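PDB 6IJ1: prenylcyclase from Actinoplanes teichomyceticus, which probably acts on prenyl substrates as a cyclase or transferase, with a largely helical chain carrying a QW motif like those of triterpene cyclases. Local coordinates for residues Val177-Trp190 with Leu209-Ala222. Residues are numbered along the deposited sequence; the frame is centred on the assembly and turned at random.
Sequences VNGLLRAQRPTGEW and LATVPGTEPARAAA
Gln184 and Trp190 meet helix 216-229 together, and with Gly188 they spell the Q-x3-G-x-W core of a QW motif, the repeat known from triterpene cyclases such as squalene-hopene cyclase. Here the motif ties the turn after helix 173-182 to the start of helix 216-229. The evidence is the grip of Gln184 NE2: it donates to Ala218 O at 3.0 Å (N-H...O 155°) and, within the motif, to Gly188 O at 2.9 Å (173°). Gln184 gets there because CG lies anti to its backbone N (chi1 -170°) and the chain beyond runs straight; on the way CG passes over the centre of one face of the Trp190 indole.

Shape complementarity centres on Leu209, whose forked end is the main bump. Leu209 CD1 sits 3.6 Å from Trp190 CZ2 and also touches Leu181 CD2, while Leu209 CD2 enters the hollow between Val177 CG1 (3.8 Å) and Leu180 CD2 (3.9 Å). Beyond it, Val177 CG1 and Val212 CG1 meet tip to tip. A smaller knob, Ala218 CB, packs 3.6 Å from Leu181 CD2 and borders the six-membered ring of Trp190, and Ala222 CB meets that ring at CZ3. Gly188, with no side chain, lets the backbones close up, so that Gly188 O accepts a CA-H...O contact from Ala222 CA. Val206 of helix 198-209 and Val158 of helix 158-164 also touch the Trp190 side chain. The indole's rotation is fixed at the pyrrole edge: Trp190 NE1 donates in the ring plane to Leu180 O at 2.8 Å, and Ala183 N reaches the same oxygen from the opposite face of its carbonyl plane.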
loop_
_atom_site.group_PDB
_atom_site.type_symbol
_atom_site.label_atom_id
_atom_site.label_comp_id
_atom_site.label_asym_id
_atom_site.label_seq_id
_atom_site.Cartn_x
_atom_site.Cartn_y
_atom_site.Cartn_z
ATOM N N VAL A 177 5.881 -10.250 -12.701
ATOM C CA VAL A 177 7.184 -10.011 -12.077
ATOM C C VAL A 177 8.178 -9.446 -13.095
ATOM O O VAL A 177 8.955 -8.533 -12.775
ATOM C CB VAL A 177 7.698 -11.315 -11.453
ATOM C CG1 VAL A 177 9.219 -11.194 -11.147
ATOM C CG2 VAL A 177 6.908 -11.708 -10.152
ATOM N N ASN A 178 8.193 -9.981 -14.341
ATOM C CA ASN A 178 9.119 -9.446 -15.337
ATOM C C ASN A 178 8.843 -7.984 -15.622
ATOM O O ASN A 178 9.786 -7.193 -15.738
ATOM C CB ASN A 178 9.069 -10.265 -16.645
ATOM C CG ASN A 178 9.779 -11.585 -16.471
ATOM O OD1 ASN A 178 10.631 -11.698 -15.591
ATOM N ND2 ASN A 178 9.436 -12.575 -17.278
ATOM N N GLY A 179 7.556 -7.608 -15.672
ATOM C CA GLY A 179 7.202 -6.228 -15.932
ATOM C C GLY A 179 7.616 -5.348 -14.765
ATOM O O GLY A 179 8.144 -4.245 -14.969
ATOM N N LEU A 180 7.433 -5.851 -13.552
ATOM C CA LEU A 180 7.857 -5.087 -12.370
ATOM C C LEU A 180 9.362 -4.876 -12.374
ATOM O O LEU A 180 9.848 -3.742 -12.188
ATOM C CB LEU A 180 7.412 -5.812 -11.113
ATOM C CG LEU A 180 7.779 -5.171 -9.776
ATOM C CD1 LEU A 180 7.129 -3.713 -9.673
ATOM C CD2 LEU A 180 7.305 -6.002 -8.612
ATOM N N LEU A 181 10.135 -5.939 -12.664
ATOM C CA LEU A 181 11.588 -5.800 -12.702
ATOM C C LEU A 181 12.028 -4.793 -13.756
ATOM O O LEU A 181 12.935 -3.996 -13.492
ATOM C CB LEU A 181 12.234 -7.161 -12.998
ATOM C CG LEU A 181 12.088 -8.135 -11.831
ATOM C CD1 LEU A 181 12.585 -9.526 -12.319
ATOM C CD2 LEU A 181 12.935 -7.752 -10.596
ATOM N N ARG A 182 11.359 -4.769 -14.936
ATOM C CA ARG A 182 11.753 -3.822 -15.968
ATOM C C ARG A 182 11.441 -2.372 -15.571
ATOM O O ARG A 182 12.066 -1.431 -16.096
ATOM C CB ARG A 182 11.038 -4.135 -17.291
ATOM C CG ARG A 182 11.716 -5.295 -18.050
ATOM C CD ARG A 182 11.126 -5.424 -19.475
ATOM N NE ARG A 182 9.720 -5.796 -19.425
ATOM C CZ ARG A 182 9.283 -7.054 -19.367
ATOM N NH1 ARG A 182 10.141 -8.066 -19.384
ATOM N NH2 ARG A 182 7.981 -7.295 -19.309
ATOM N N ALA A 183 10.528 -2.159 -14.613
ATOM C CA ALA A 183 10.194 -0.803 -14.198
ATOM C C ALA A 183 11.141 -0.234 -13.129
ATOM O O ALA A 183 11.000 0.949 -12.747
ATOM C CB ALA A 183 8.752 -0.799 -13.696
ATOM N N GLN A 184 12.070 -1.013 -12.600
ATOM C CA GLN A 184 12.994 -0.485 -11.603
ATOM C C GLN A 184 13.901 0.554 -12.245
ATOM O O GLN A 184 14.389 0.357 -13.354
ATOM C CB GLN A 184 13.863 -1.608 -11.003
ATOM C CG GLN A 184 14.658 -1.168 -9.810
ATOM C CD GLN A 184 15.485 -2.290 -9.200
ATOM O OE1 GLN A 184 15.754 -3.325 -9.882
ATOM N NE2 GLN A 184 15.865 -2.135 -7.942
ATOM N N ARG A 185 14.116 1.658 -11.563
ATOM C CA ARG A 185 14.989 2.696 -12.104
ATOM C C ARG A 185 16.438 2.295 -11.855
ATOM O O ARG A 185 16.720 1.511 -10.963
ATOM C CB ARG A 185 14.688 4.041 -11.412
ATOM C CG ARG A 185 13.244 4.518 -11.645
ATOM C CD ARG A 185 13.083 5.136 -13.025
ATOM N NE ARG A 185 11.730 5.626 -13.397
ATOM C CZ ARG A 185 11.098 6.658 -12.830
ATOM N NH1 ARG A 185 11.631 7.304 -11.787
ATOM N NH2 ARG A 185 9.900 7.021 -13.279
ATOM N N PRO A 186 17.374 2.846 -12.636
ATOM C CA PRO A 186 18.793 2.508 -12.436
ATOM C C PRO A 186 19.325 2.904 -11.090
ATOM O O PRO A 186 20.307 2.289 -10.639
ATOM C CB PRO A 186 19.516 3.302 -13.523
ATOM C CG PRO A 186 18.500 3.666 -14.507
ATOM C CD PRO A 186 17.160 3.743 -13.765
ATOM N N THR A 187 18.711 3.879 -10.428
ATOM C CA THR A 187 19.127 4.255 -9.081
ATOM C C THR A 187 18.588 3.298 -8.014
ATOM O O THR A 187 18.983 3.405 -6.852
ATOM C CB THR A 187 18.706 5.694 -8.812
ATOM O OG1 THR A 187 17.389 5.886 -9.305
ATOM C CG2 THR A 187 19.676 6.679 -9.559
ATOM N N GLY A 188 17.771 2.298 -8.396
ATOM C CA GLY A 188 17.354 1.222 -7.514
ATOM C C GLY A 188 15.909 1.302 -7.011
ATOM O O GLY A 188 15.398 0.323 -6.481
ATOM N N GLU A 189 15.283 2.458 -7.117
ATOM C CA GLU A 189 13.911 2.563 -6.660
ATOM C C GLU A 189 12.911 2.277 -7.751
ATOM O O GLU A 189 13.191 2.302 -8.956
ATOM C CB GLU A 189 13.652 3.969 -6.106
ATOM C CG GLU A 189 13.319 5.038 -7.107
ATOM C CD GLU A 189 14.535 5.682 -7.760
ATOM O OE1 GLU A 189 15.625 5.048 -7.907
ATOM O OE2 GLU A 189 14.370 6.874 -8.134
ATOM N N TRP A 190 11.665 2.062 -7.315
ATOM C CA TRP A 190 10.561 2.010 -8.253
ATOM C C TRP A 190 9.703 3.246 -8.096
ATOM O O TRP A 190 9.459 3.668 -6.970
ATOM C CB TRP A 190 9.664 0.806 -8.006
ATOM C CG TRP A 190 10.204 -0.534 -8.519
ATOM C CD1 TRP A 190 9.880 -1.092 -9.721
ATOM C CD2 TRP A 190 11.084 -1.462 -7.854
ATOM N NE1 TRP A 190 10.495 -2.316 -9.860
ATOM C CE2 TRP A 190 11.257 -2.569 -8.748
ATOM C CE3 TRP A 190 11.805 -1.436 -6.657
ATOM C CZ2 TRP A 190 12.051 -3.666 -8.453
ATOM C CZ3 TRP A 190 12.579 -2.571 -6.317
ATOM C CH2 TRP A 190 12.696 -3.663 -7.238
ATOM N N LEU A 209 8.837 -9.305 -4.247
ATOM C CA LEU A 209 9.824 -10.027 -5.063
ATOM C C LEU A 209 10.638 -10.975 -4.212
ATOM O O LEU A 209 11.285 -11.892 -4.777
ATOM C CB LEU A 209 10.726 -9.030 -5.788
ATOM C CG LEU A 209 10.197 -8.139 -6.946
ATOM C CD1 LEU A 209 11.021 -6.893 -7.291
ATOM C CD2 LEU A 209 9.952 -8.910 -8.263
ATOM N N ALA A 210 10.638 -10.810 -2.890
ATOM C CA ALA A 210 11.426 -11.717 -2.038
ATOM C C ALA A 210 10.894 -13.122 -2.127
ATOM O O ALA A 210 11.583 -14.059 -1.760
ATOM C CB ALA A 210 11.389 -11.229 -0.606
ATOM N N THR A 211 9.708 -13.263 -2.707
ATOM C CA THR A 211 8.992 -14.506 -2.712
ATOM C C THR A 211 9.173 -15.238 -4.049
ATOM O O THR A 211 8.568 -16.306 -4.259
ATOM C CB THR A 211 7.505 -14.215 -2.359
ATOM O OG1 THR A 211 6.848 -13.589 -3.449
ATOM C CG2 THR A 211 7.329 -13.211 -1.175
ATOM N N VAL A 212 10.072 -14.736 -4.915
ATOM C CA VAL A 212 10.343 -15.217 -6.282
ATOM C C VAL A 212 11.824 -15.322 -6.635
ATOM O O VAL A 212 12.615 -14.409 -6.364
ATOM C CB VAL A 212 9.635 -14.266 -7.274
ATOM C CG1 VAL A 212 10.114 -14.470 -8.685
ATOM C CG2 VAL A 212 8.113 -14.478 -7.156
ATOM N N PRO A 213 12.279 -16.399 -7.279
ATOM C CA PRO A 213 13.697 -16.492 -7.614
ATOM C C PRO A 213 14.061 -15.539 -8.743
ATOM O O PRO A 213 13.218 -15.047 -9.504
ATOM C CB PRO A 213 13.875 -17.957 -8.051
ATOM C CG PRO A 213 12.670 -18.664 -7.433
ATOM C CD PRO A 213 11.566 -17.656 -7.566
ATOM N N GLY A 214 15.353 -15.196 -8.784
ATOM C CA GLY A 214 15.809 -14.303 -9.824
ATOM C C GLY A 214 15.685 -12.808 -9.538
ATOM O O GLY A 214 16.054 -11.981 -10.396
ATOM N N THR A 215 15.242 -12.431 -8.353
ATOM C CA THR A 215 15.010 -11.028 -8.051
ATOM C C THR A 215 15.999 -10.486 -7.049
ATOM O O THR A 215 15.892 -9.311 -6.639
ATOM C CB THR A 215 13.578 -10.830 -7.517
ATOM O OG1 THR A 215 13.504 -11.419 -6.212
ATOM C CG2 THR A 215 12.531 -11.405 -8.452
ATOM N N GLU A 216 17.012 -11.279 -6.645
ATOM C CA GLU A 216 17.954 -10.767 -5.656
ATOM C C GLU A 216 18.735 -9.536 -6.146
ATOM O O GLU A 216 18.934 -8.606 -5.338
ATOM C CB GLU A 216 18.953 -11.866 -5.201
ATOM C CG GLU A 216 18.253 -13.108 -4.713
ATOM C CD GLU A 216 17.940 -14.133 -5.842
ATOM O OE1 GLU A 216 17.938 -13.731 -7.047
ATOM O OE2 GLU A 216 17.694 -15.338 -5.509
ATOM N N PRO A 217 19.207 -9.435 -7.400
ATOM C CA PRO A 217 19.899 -8.216 -7.812
ATOM C C PRO A 217 19.013 -6.970 -7.635
ATOM O O PRO A 217 19.480 -5.991 -7.130
ATOM C CB PRO A 217 20.231 -8.503 -9.280
ATOM C CG PRO A 217 20.316 -10.014 -9.324
ATOM C CD PRO A 217 19.208 -10.485 -8.410
ATOM N N ALA A 218 17.759 -7.050 -8.073
ATOM C CA ALA A 218 16.839 -5.900 -7.937
ATOM C C ALA A 218 16.668 -5.536 -6.461
ATOM O O ALA A 218 16.682 -4.350 -6.149
ATOM C CB ALA A 218 15.515 -6.222 -8.579
ATOM N N ARG A 219 16.507 -6.537 -5.600
ATOM C CA ARG A 219 16.306 -6.271 -4.154
ATOM C C ARG A 219 17.561 -5.660 -3.533
ATOM O O ARG A 219 17.421 -4.770 -2.711
ATOM C CB ARG A 219 15.851 -7.541 -3.436
ATOM C CG ARG A 219 14.414 -7.911 -3.760
ATOM C CD ARG A 219 13.966 -9.136 -3.010
ATOM N NE ARG A 219 14.431 -10.342 -3.655
ATOM C CZ ARG A 219 14.913 -11.379 -3.002
ATOM N NH1 ARG A 219 15.256 -11.248 -1.735
ATOM N NH2 ARG A 219 15.025 -12.541 -3.608
ATOM N N ALA A 220 18.741 -6.137 -3.919
ATOM C CA ALA A 220 19.994 -5.582 -3.360
ATOM C C ALA A 220 20.161 -4.121 -3.785
ATOM O O ALA A 220 20.630 -3.335 -2.972
ATOM C CB ALA A 220 21.168 -6.417 -3.805
ATOM N N ALA A 221 19.817 -3.799 -5.032
ATOM C CA ALA A 221 19.948 -2.415 -5.538
ATOM C C ALA A 221 18.949 -1.509 -4.812
ATOM O O ALA A 221 19.320 -0.401 -4.442
ATOM C CB ALA A 221 19.731 -2.384 -7.027
ATOM N N ALA A 222 17.730 -1.997 -4.605
ATOM C CA ALA A 222 16.697 -1.193 -3.917
ATOM C C ALA A 222 17.093 -0.966 -2.457
ATOM O O ALA A 222 16.834 0.117 -1.943
ATOM C CB ALA A 222 15.366 -1.889 -4.016
#